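Local coordinates for D-xylonate dehydratase (Caulobacter crescentus, PDB 5OYN), which catalyses the dehydration of D-xylonate to 2-dehydro-3-deoxy-D-arabinonate in D-xylose degradation, using a [2Fe-2S] cluster and Mg2+, and also dehydrates D-gluconate, at residues I56-T62 / I90-V96; D129-T135 / I153-S159; S229-C233 / M246-T250. All coordinates share one frame. Residue numbers count along the deposited sequence, not the author numbering.

Contact 1 (I56-T62 / I90-V96); sequences IIGIAQT and IPMEFPV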
loop_
_atom_site.group_PDB
_atom_site.type_symbol
_atom_site.label_atom_id
_atom_site.label_comp_id
_atom_site.label_asym_id
_atom_site.label_seq_id
_atom_site.Cartn_x
_atom_site.Cartn_y
_atom_site.Cartn_z
ATOM N N ILE A 56 20.428 -11.195 -3.412
ATOM C CA ILE A 56 18.977 -11.129 -3.528
ATOM C C ILE A 56 18.401 -11.801 -2.291
ATOM O O ILE A 56 18.561 -13.011 -2.109
ATOM C CB ILE A 56 18.475 -11.814 -4.802
ATOM C CG1 ILE A 56 19.211 -11.294 -6.041
ATOM C CG2 ILE A 56 16.990 -11.611 -4.929
ATOM C CD1 ILE A 56 19.373 -9.775 -6.104
ATOM N N ILE A 57 17.731 -11.024 -1.442
ATOM C CA ILE A 57 17.100 -11.540 -0.232
ATOM C C ILE A 57 15.623 -11.791 -0.520
ATOM O O ILE A 57 14.851 -10.851 -0.698
ATOM C CB ILE A 57 17.271 -10.583 0.953
ATOM C CG1 ILE A 57 18.725 -10.112 1.056
ATOM C CG2 ILE A 57 16.813 -11.277 2.237
ATOM C CD1 ILE A 57 19.648 -11.149 1.660
ATOM N N GLY A 58 15.213 -13.052 -0.564
ATOM C CA GLY A 58 13.800 -13.347 -0.617
ATOM C C GLY A 58 13.125 -13.041 0.708
ATOM O O GLY A 58 13.730 -13.124 1.779
ATOM N N ILE A 59 11.856 -12.645 0.627
ATOM C CA ILE A 59 10.984 -12.503 1.790
ATOM C C ILE A 59 9.754 -13.353 1.492
ATOM O O ILE A 59 8.989 -13.040 0.571
ATOM C CB ILE A 59 10.607 -11.033 2.075
ATOM C CG1 ILE A 59 11.857 -10.166 2.203
ATOM C CG2 ILE A 59 9.831 -10.890 3.377
ATOM C CD1 ILE A 59 11.548 -8.696 2.366
ATOM N N ALA A 60 9.576 -14.445 2.231
ATOM C CA ALA A 60 8.447 -15.341 1.970
ATOM C C ALA A 60 7.242 -14.817 2.742
ATOM O O ALA A 60 7.111 -15.040 3.951
ATOM C CB ALA A 60 8.780 -16.780 2.329
ATOM N N GLN A 61 6.370 -14.101 2.024
ATOM C CA GLN A 61 5.208 -13.440 2.602
ATOM C C GLN A 61 4.105 -14.442 2.886
ATOM O O GLN A 61 3.683 -15.187 1.996
ATOM C CB GLN A 61 4.687 -12.369 1.650
ATOM C CG GLN A 61 3.448 -11.669 2.158
ATOM C CD GLN A 61 3.703 -10.931 3.455
ATOM O OE1 GLN A 61 3.599 -11.510 4.533
ATOM N NE2 GLN A 61 4.059 -9.648 3.356
ATOM N N THR A 62 3.611 -14.443 4.117
ATOM C CA THR A 62 2.523 -15.334 4.475
ATOM C C THR A 62 1.229 -14.608 4.793
ATOM O O THR A 62 0.175 -15.255 4.859
ATOM C CB THR A 62 2.924 -16.210 5.667
ATOM O OG1 THR A 62 3.320 -15.379 6.770
ATOM C CG2 THR A 62 4.063 -17.162 5.257
ATOM N N ILE A 90 19.297 -6.739 -1.628
ATOM C CA ILE A 90 18.200 -6.367 -2.512
ATOM C C ILE A 90 17.009 -7.245 -2.140
ATOM O O ILE A 90 17.069 -8.466 -2.307
ATOM C CB ILE A 90 18.570 -6.547 -3.996
ATOM C CG1 ILE A 90 19.808 -5.720 -4.358
ATOM C CG2 ILE A 90 17.398 -6.205 -4.895
ATOM C CD1 ILE A 90 19.539 -4.235 -4.488
ATOM N N PRO A 91 15.912 -6.693 -1.637
ATOM C CA PRO A 91 14.789 -7.546 -1.236
ATOM C C PRO A 91 13.918 -7.947 -2.418
ATOM O O PRO A 91 13.827 -7.251 -3.434
ATOM C CB PRO A 91 14.018 -6.672 -0.243
ATOM C CG PRO A 91 14.398 -5.259 -0.583
ATOM C CD PRO A 91 15.628 -5.261 -1.443
ATOM N N MET A 92 13.280 -9.106 -2.265
ATOM C CA MET A 92 12.346 -9.680 -3.237
ATOM C C MET A 92 11.260 -10.358 -2.412
ATOM O O MET A 92 11.482 -11.448 -1.865
ATOM C CB MET A 92 13.010 -10.697 -4.162
ATOM C CG MET A 92 13.828 -10.115 -5.258
ATOM S SD MET A 92 12.837 -9.583 -6.653
ATOM C CE MET A 92 14.140 -9.067 -7.789
ATOM N N GLU A 93 10.100 -9.726 -2.316
ATOM C CA GLU A 93 8.990 -10.314 -1.585
ATOM C C GLU A 93 8.222 -11.220 -2.529
ATOM O O GLU A 93 8.095 -10.925 -3.720
ATOM C CB GLU A 93 8.082 -9.230 -1.011
ATOM C CG GLU A 93 6.946 -9.721 -0.131
ATOM C CD GLU A 93 5.923 -8.615 0.124
ATOM O OE1 GLU A 93 4.866 -8.912 0.740
ATOM O OE2 GLU A 93 6.184 -7.448 -0.288
ATOM N N PHE A 94 7.747 -12.341 -2.007
ATOM C CA PHE A 94 7.006 -13.288 -2.819
ATOM C C PHE A 94 6.142 -14.112 -1.893
ATOM O O PHE A 94 6.408 -14.172 -0.688
ATOM C CB PHE A 94 7.948 -14.189 -3.635
ATOM C CG PHE A 94 8.842 -15.054 -2.791
ATOM C CD1 PHE A 94 8.421 -16.307 -2.363
ATOM C CD2 PHE A 94 10.105 -14.613 -2.421
ATOM C CE1 PHE A 94 9.242 -17.096 -1.580
ATOM C CE2 PHE A 94 10.930 -15.404 -1.636
ATOM C CZ PHE A 94 10.497 -16.641 -1.218
ATOM N N PRO A 95 5.090 -14.733 -2.411
ATOM C CA PRO A 95 4.145 -15.419 -1.530
ATOM C C PRO A 95 4.349 -16.919 -1.483
ATOM O O PRO A 95 5.126 -17.480 -2.269
ATOM C CB PRO A 95 2.795 -15.070 -2.158
ATOM C CG PRO A 95 3.092 -14.990 -3.626
ATOM C CD PRO A 95 4.551 -14.594 -3.777
ATOM N N VAL A 96 3.642 -17.566 -0.558
ATOM C CA VAL A 96 3.575 -19.011 -0.454
ATOM C C VAL A 96 2.109 -19.419 -0.400
ATOM O O VAL A 96 1.212 -18.582 -0.342
ATOM C CB VAL A 96 4.342 -19.550 0.774
ATOM C CG1 VAL A 96 5.829 -19.382 0.567
ATOM C CG2 VAL A 96 3.898 -18.836 2.037
#
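Five firm backbone hydrogen bonds tie strands 56-61 and 90-95 together. Ile-57 N donates to Ile-90 O (2.8 Å), Met-92 N to Ile-57 O (2.8 Å), Ile-59 N to Met-92 O (2.8 Å), Phe-94 N to Ile-59 O (2.9 Å) and Gln-61 N to Phe-94 O (2.7 Å). The ladder frays at its C-terminal end, where Val-96 N reaches Gln-61 O only weakly at 3.5 Å. A side-chain bond runs beside it: Gln-61 NE2 gives a hydrogen bond to Glu-93 OE1 (2.8 Å), and NE2 also bonds His-73 O at the start of the intervening helix. Bonding that leads from each odd residue of 56-61 to two residues flanking its neighbour is the signature of parallel pairing, here with the strand axes 27° apart. Strand 56-61, helix 73-87 and strand 90-95 form a beta-alpha-beta unit, and the helix covers the face bearing Ile-57, Ile-59, Gln-61 and Glu-93. On that face Ile-59 CD1 meets Pro-91 CB at 4.1 Å. On the other face Ile-56 CG2 packs on Met-92 CG at 3.5 Å, and the Phe-94 ring turns one face to Ala-60 and its edge to Gly-58. Ala-60 CA makes a CH-pi contact over the ring face, 4.2 Å from the centroid, while Gly-58 CA approaches the ring edge at CE2 (3.7 Å), where a beta carbon would collide. Helix 109-125 backs Phe-94 through Leu-119 and Leu-123. Beyond the strands, Thr-62 CG2 touches Val-96 CG2 at 3.6 Å, and Asp-65 of a second subunit accepts a hydrogen bond from Glu-93 N.

Contact 2 (D129-T135 / I153-S159); sequences DAVVLTT and IPAIVLS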
loop_
_atom_site.group_PDB
_atom_site.type_symbol
_atom_site.label_atom_id
_atom_site.label_comp_id
_atom_site.label_asym_id
_atom_site.label_seq_id
_atom_site.Cartn_x
_atom_site.Cartn_y
_atom_site.Cartn_z
ATOM N N ASP A 129 19.253 -15.758 -2.781
ATOM C CA ASP A 129 20.444 -16.072 -2.005
ATOM C C ASP A 129 20.116 -16.433 -0.565
ATOM O O ASP A 129 20.436 -17.534 -0.111
ATOM C CB ASP A 129 21.411 -14.896 -2.038
ATOM C CG ASP A 129 21.943 -14.655 -3.412
ATOM O OD1 ASP A 129 22.180 -15.671 -4.117
ATOM O OD2 ASP A 129 22.109 -13.464 -3.790
ATOM N N ALA A 130 19.522 -15.509 0.175
ATOM C CA ALA A 130 19.059 -15.753 1.527
ATOM C C ALA A 130 17.555 -15.521 1.564
ATOM O O ALA A 130 16.958 -15.029 0.600
ATOM C CB ALA A 130 19.784 -14.848 2.529
ATOM N N VAL A 131 16.932 -15.876 2.691
ATOM C CA VAL A 131 15.488 -15.755 2.836
ATOM C C VAL A 131 15.127 -15.252 4.231
ATOM O O VAL A 131 15.835 -15.490 5.214
ATOM C CB VAL A 131 14.784 -17.087 2.531
ATOM C CG1 VAL A 131 15.034 -18.078 3.637
ATOM C CG2 VAL A 131 13.292 -16.856 2.330
ATOM N N VAL A 132 14.029 -14.505 4.293
ATOM C CA VAL A 132 13.399 -14.115 5.541
ATOM C C VAL A 132 12.034 -14.780 5.561
ATOM O O VAL A 132 11.167 -14.458 4.739
ATOM C CB VAL A 132 13.282 -12.598 5.670
ATOM C CG1 VAL A 132 12.518 -12.247 6.936
ATOM C CG2 VAL A 132 14.660 -11.975 5.667
ATOM N N LEU A 133 11.857 -15.727 6.477
ATOM C CA LEU A 133 10.625 -16.496 6.592
ATOM C C LEU A 133 9.690 -15.753 7.544
ATOM O O LEU A 133 10.001 -15.602 8.731
ATOM C CB LEU A 133 10.913 -17.914 7.099
ATOM C CG LEU A 133 11.923 -18.771 6.340
ATOM C CD1 LEU A 133 12.277 -19.988 7.133
ATOM C CD2 LEU A 133 11.397 -19.177 4.974
ATOM N N THR A 134 8.551 -15.289 7.029
ATOM C CA THR A 134 7.538 -14.641 7.856
ATOM C C THR A 134 6.595 -15.718 8.368
ATOM O O THR A 134 6.188 -16.604 7.612
ATOM C CB THR A 134 6.764 -13.563 7.079
ATOM O OG1 THR A 134 5.991 -14.171 6.038
ATOM C CG2 THR A 134 7.706 -12.527 6.450
ATOM N N THR A 135 6.281 -15.675 9.658
ATOM C CA THR A 135 5.568 -16.772 10.300
ATOM C C THR A 135 4.592 -16.224 11.326
ATOM O O THR A 135 4.801 -15.148 11.897
ATOM C CB THR A 135 6.510 -17.757 11.031
ATOM O OG1 THR A 135 7.097 -17.091 12.153
ATOM C CG2 THR A 135 7.622 -18.282 10.116
ATOM N N ILE A 153 19.703 -22.507 2.059
ATOM C CA ILE A 153 20.349 -21.206 1.868
ATOM C C ILE A 153 20.163 -20.448 3.177
ATOM O O ILE A 153 19.237 -20.774 3.934
ATOM C CB ILE A 153 19.761 -20.441 0.672
ATOM C CG1 ILE A 153 18.235 -20.420 0.731
ATOM C CG2 ILE A 153 20.208 -21.044 -0.636
ATOM C CD1 ILE A 153 17.620 -19.273 -0.080
ATOM N N PRO A 154 21.003 -19.464 3.501
ATOM C CA PRO A 154 20.860 -18.780 4.797
ATOM C C PRO A 154 19.452 -18.224 4.984
ATOM O O PRO A 154 18.897 -17.569 4.099
ATOM C CB PRO A 154 21.913 -17.669 4.736
ATOM C CG PRO A 154 22.864 -18.078 3.657
ATOM C CD PRO A 154 22.098 -18.908 2.690
ATOM N N ALA A 155 18.866 -18.525 6.145
ATOM C CA ALA A 155 17.471 -18.242 6.446
ATOM C C ALA A 155 17.364 -17.599 7.818
ATOM O O ALA A 155 18.286 -17.667 8.629
ATOM C CB ALA A 155 16.628 -19.515 6.413
ATOM N N ILE A 156 16.219 -16.973 8.077
ATOM C CA ILE A 156 15.945 -16.395 9.390
ATOM C C ILE A 156 14.438 -16.227 9.503
ATOM O O ILE A 156 13.765 -15.880 8.526
ATOM C CB ILE A 156 16.722 -15.068 9.580
ATOM C CG1 ILE A 156 16.721 -14.608 11.027
ATOM C CG2 ILE A 156 16.222 -13.965 8.630
ATOM C CD1 ILE A 156 17.484 -13.279 11.195
ATOM N N VAL A 157 13.899 -16.537 10.689
ATOM C CA VAL A 157 12.459 -16.459 10.905
ATOM C C VAL A 157 12.117 -15.092 11.467
ATOM O O VAL A 157 12.820 -14.570 12.345
ATOM C CB VAL A 157 11.966 -17.570 11.845
ATOM C CG1 VAL A 157 10.600 -17.202 12.428
ATOM C CG2 VAL A 157 11.897 -18.911 11.116
ATOM N N LEU A 158 11.041 -14.502 10.946
ATOM C CA LEU A 158 10.437 -13.312 11.525
ATOM C C LEU A 158 9.025 -13.672 11.941
ATOM O O LEU A 158 8.211 -14.064 11.099
ATOM C CB LEU A 158 10.432 -12.137 10.544
ATOM C CG LEU A 158 9.776 -10.870 11.112
ATOM C CD1 LEU A 158 10.472 -10.385 12.393
ATOM C CD2 LEU A 158 9.777 -9.799 10.076
ATOM N N SER A 159 8.739 -13.550 13.230
ATOM C CA SER A 159 7.426 -13.890 13.762
ATOM C C SER A 159 6.492 -12.697 13.629
ATOM O O SER A 159 6.917 -11.549 13.769
ATOM C CB SER A 159 7.518 -14.300 15.233
ATOM O OG SER A 159 8.482 -15.318 15.428
#
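Strands 130-135 and 155-159 run parallel; the backbone sends each side chain to one face, and its rotamer sets which neighbour it meets there. Strand 130-135, helix 141-151 and strand 155-159 form a beta-alpha-beta crossover, the helix covering the face of Val-131, Leu-133, Ala-155 and Val-157. Val-131 (p) brings CG1 to 3.5 Å from Ala-155 CB, which Leu-133 CD1 also approaches (4.4 Å). The m,t rotamer of Leu-133 carries CD1 to 4.1 Å from Val-157 CG2. On the opposite face Val-132 (t) places CG2 3.9 Å from Ile-156 CG2 and CG1 4.2 Å from Leu-158 CB. Ile-156 is fully extended (t,t) and reaches helix 241-259 at Thr-250 and Ile-254. Ahead of the ladder, Asp-129 points away from the partner segment, its OD2 bonding Ser-20 OG and Ile-56 N.

The backbone bonds are uneven: Val-131 N to Pro-154 O is 3.0 Å, Ile-156 N to Val-131 O a weak 3.2 Å, Leu-133 N to Ile-156 O 2.8 Å, Leu-158 N to Leu-133 O a nearly straight 2.7 Å, and Thr-135 N to Leu-158 O 2.9 Å. At the C-terminal end, where the Thr-135 side chain is about 8 Å from that of the cluster ligand Cys-137, Thr-135 (p) and Ser-159 (m) both hydrogen-bond Asn-220 OD1, and Thr-134 (p) bonds Ala-60 O. Backbone bonds and apolar packing thus hold the middle of the pair, while hydroxyls tie its C-terminal end to strand 56-61 and helix 215-225.

Contact 3 (S229-C233 / M246-T250); sequences SLTGC and MAYKT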
loop_
_atom_site.group_PDB
_atom_site.type_symbol
_atom_site.label_atom_id
_atom_site.label_comp_id
_atom_site.label_asym_id
_atom_site.label_seq_id
_atom_site.Cartn_x
_atom_site.Cartn_y
_atom_site.Cartn_z
ATOM N N SER A 229 15.759 -17.288 14.928
ATOM C CA SER A 229 15.289 -15.914 14.901
ATOM C C SER A 229 16.042 -15.131 15.961
ATOM O O SER A 229 16.682 -15.713 16.840
ATOM C CB SER A 229 13.783 -15.831 15.144
ATOM O OG SER A 229 13.494 -16.220 16.462
ATOM N N LEU A 230 15.977 -13.802 15.863
ATOM C CA LEU A 230 16.714 -12.955 16.789
ATOM C C LEU A 230 16.139 -13.070 18.194
ATOM O O LEU A 230 14.990 -13.462 18.400
ATOM C CB LEU A 230 16.694 -11.498 16.330
ATOM C CG LEU A 230 17.385 -11.172 14.996
ATOM C CD1 LEU A 230 17.315 -9.691 14.715
ATOM C CD2 LEU A 230 18.846 -11.665 14.951
ATOM N N THR A 231 16.964 -12.745 19.178
ATOM C CA THR A 231 16.539 -12.910 20.560
ATOM C C THR A 231 15.373 -11.976 20.843
ATOM O O THR A 231 15.427 -10.783 20.521
ATOM C CB THR A 231 17.698 -12.629 21.525
ATOM O OG1 THR A 231 18.874 -13.315 21.086
ATOM C CG2 THR A 231 17.359 -13.104 22.902
ATOM N N GLY A 232 14.317 -12.528 21.437
ATOM C CA GLY A 232 13.138 -11.773 21.788
ATOM C C GLY A 232 12.093 -11.702 20.704
ATOM O O GLY A 232 11.032 -11.116 20.931
ATOM N N CYS A 233 12.348 -12.316 19.549
ATOM C CA CYS A 233 11.463 -12.186 18.400
ATOM C C CYS A 233 10.101 -12.846 18.630
ATOM O O CYS A 233 9.065 -12.300 18.229
ATOM C CB CYS A 233 12.144 -12.791 17.181
ATOM S SG CYS A 233 11.278 -12.551 15.641
ATOM N N MET A 246 11.836 -5.022 15.378
ATOM C CA MET A 246 12.417 -6.341 15.206
ATOM C C MET A 246 12.431 -6.727 13.736
ATOM O O MET A 246 13.379 -7.361 13.257
ATOM C CB MET A 246 11.641 -7.364 16.033
ATOM C CG MET A 246 12.002 -8.795 15.727
ATOM S SD MET A 246 13.615 -9.206 16.437
ATOM C CE MET A 246 13.377 -8.819 18.169
ATOM N N ALA A 247 11.395 -6.337 12.996
ATOM C CA ALA A 247 11.353 -6.686 11.581
ATOM C C ALA A 247 12.492 -6.011 10.831
ATOM O O ALA A 247 13.101 -6.613 9.943
ATOM C CB ALA A 247 9.998 -6.308 10.983
ATOM N N TYR A 248 12.814 -4.770 11.201
ATOM C CA TYR A 248 13.961 -4.081 10.616
ATOM C C TYR A 248 15.263 -4.815 10.920
ATOM O O TYR A 248 16.035 -5.139 10.007
ATOM C CB TYR A 248 14.018 -2.647 11.140
ATOM C CG TYR A 248 15.212 -1.855 10.669
ATOM C CD1 TYR A 248 15.248 -1.292 9.384
ATOM C CD2 TYR A 248 16.290 -1.640 11.505
ATOM C CE1 TYR A 248 16.341 -0.546 8.949
ATOM C CE2 TYR A 248 17.378 -0.900 11.084
ATOM C CZ TYR A 248 17.398 -0.357 9.812
ATOM O OH TYR A 248 18.495 0.365 9.422
ATOM N N LYS A 249 15.528 -5.087 12.206
ATOM C CA LYS A 249 16.787 -5.731 12.569
ATOM C C LYS A 249 16.913 -7.111 11.939
ATOM O O LYS A 249 18.016 -7.524 11.562
ATOM C CB LYS A 249 16.927 -5.790 14.084
ATOM C CG LYS A 249 17.454 -4.455 14.627
ATOM C CD LYS A 249 16.883 -4.135 15.998
ATOM C CE LYS A 249 17.226 -2.697 16.419
ATOM N NZ LYS A 249 16.294 -2.105 17.463
ATOM N N THR A 250 15.800 -7.817 11.760
ATOM C CA THR A 250 15.861 -9.084 11.047
ATOM C C THR A 250 16.277 -8.875 9.599
ATOM O O THR A 250 17.014 -9.690 9.033
ATOM C CB THR A 250 14.521 -9.801 11.132
ATOM O OG1 THR A 250 14.204 -10.055 12.512
ATOM C CG2 THR A 250 14.589 -11.113 10.389
HETATM O O HOH W 1 14.081 -12.811 13.785
#
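This is a loop-to-helix packing contact: the loop segment 229-233, between helices 215-225 and 241-259, rests on the second of these helices, away from the metal sites. Leu-230 to Cys-233 form a type II beta turn closed by Cys-233 N to Leu-230 O at 3.1 Å. Gly-232 occupies its third position with phi 89° and psi 0°, where a beta carbon would jam against the carbonyl O of Thr-231. Met-246 curls (t,p,p) against the turn: its SD lies 3.8 Å from Leu-230 CB, its CE 3.7 Å from Thr-231 O, and its CG 3.8 Å from Cys-233 SG. Leu-230 CD1 extends along the helix to Lys-249 CB (4.0 Å) and Thr-250 OG1 (3.8 Å). No direct hydrogen bond crosses; a water instead accepts from Leu-230 N (3.0 Å) and donates to Thr-250 OG1 (3.0 Å), whose hydroxyl in turn donates to Met-246 O (2.9 Å) one helical turn back. Glu-224 of helix 215-225 bonds Gly-232 N from outside the turn. Past the contact, Thr-250 and Ala-247 lie on strand 155-159 through Ile-156 and Leu-158, and Ala-247 and Tyr-248 also meet helix 73-87.

Contacts 1 and 2 are halves of one four-stranded parallel sheet in order 90-95, 56-61, 130-135, 155-159. They join at the two central strands, where Ala-60 O meets Thr-134 OG1 at 2.5 Å and Ile-56 N meets Asp-129 OD2 at 2.8 Å. Contact 2 is wholly buried within the subunit, whereas contact 1, though mostly buried, has an outer strand that meets a second subunit. Contact 3 is only partly buried and lies outside the sheet, on helix 241-259, which shares a sheet face with helix 73-87; Leu-158 CD2 touches Ala-247 CB at 3.6 Å. Backbone ladders hold the first two contacts; side-chain packing and one bridging water hold the third.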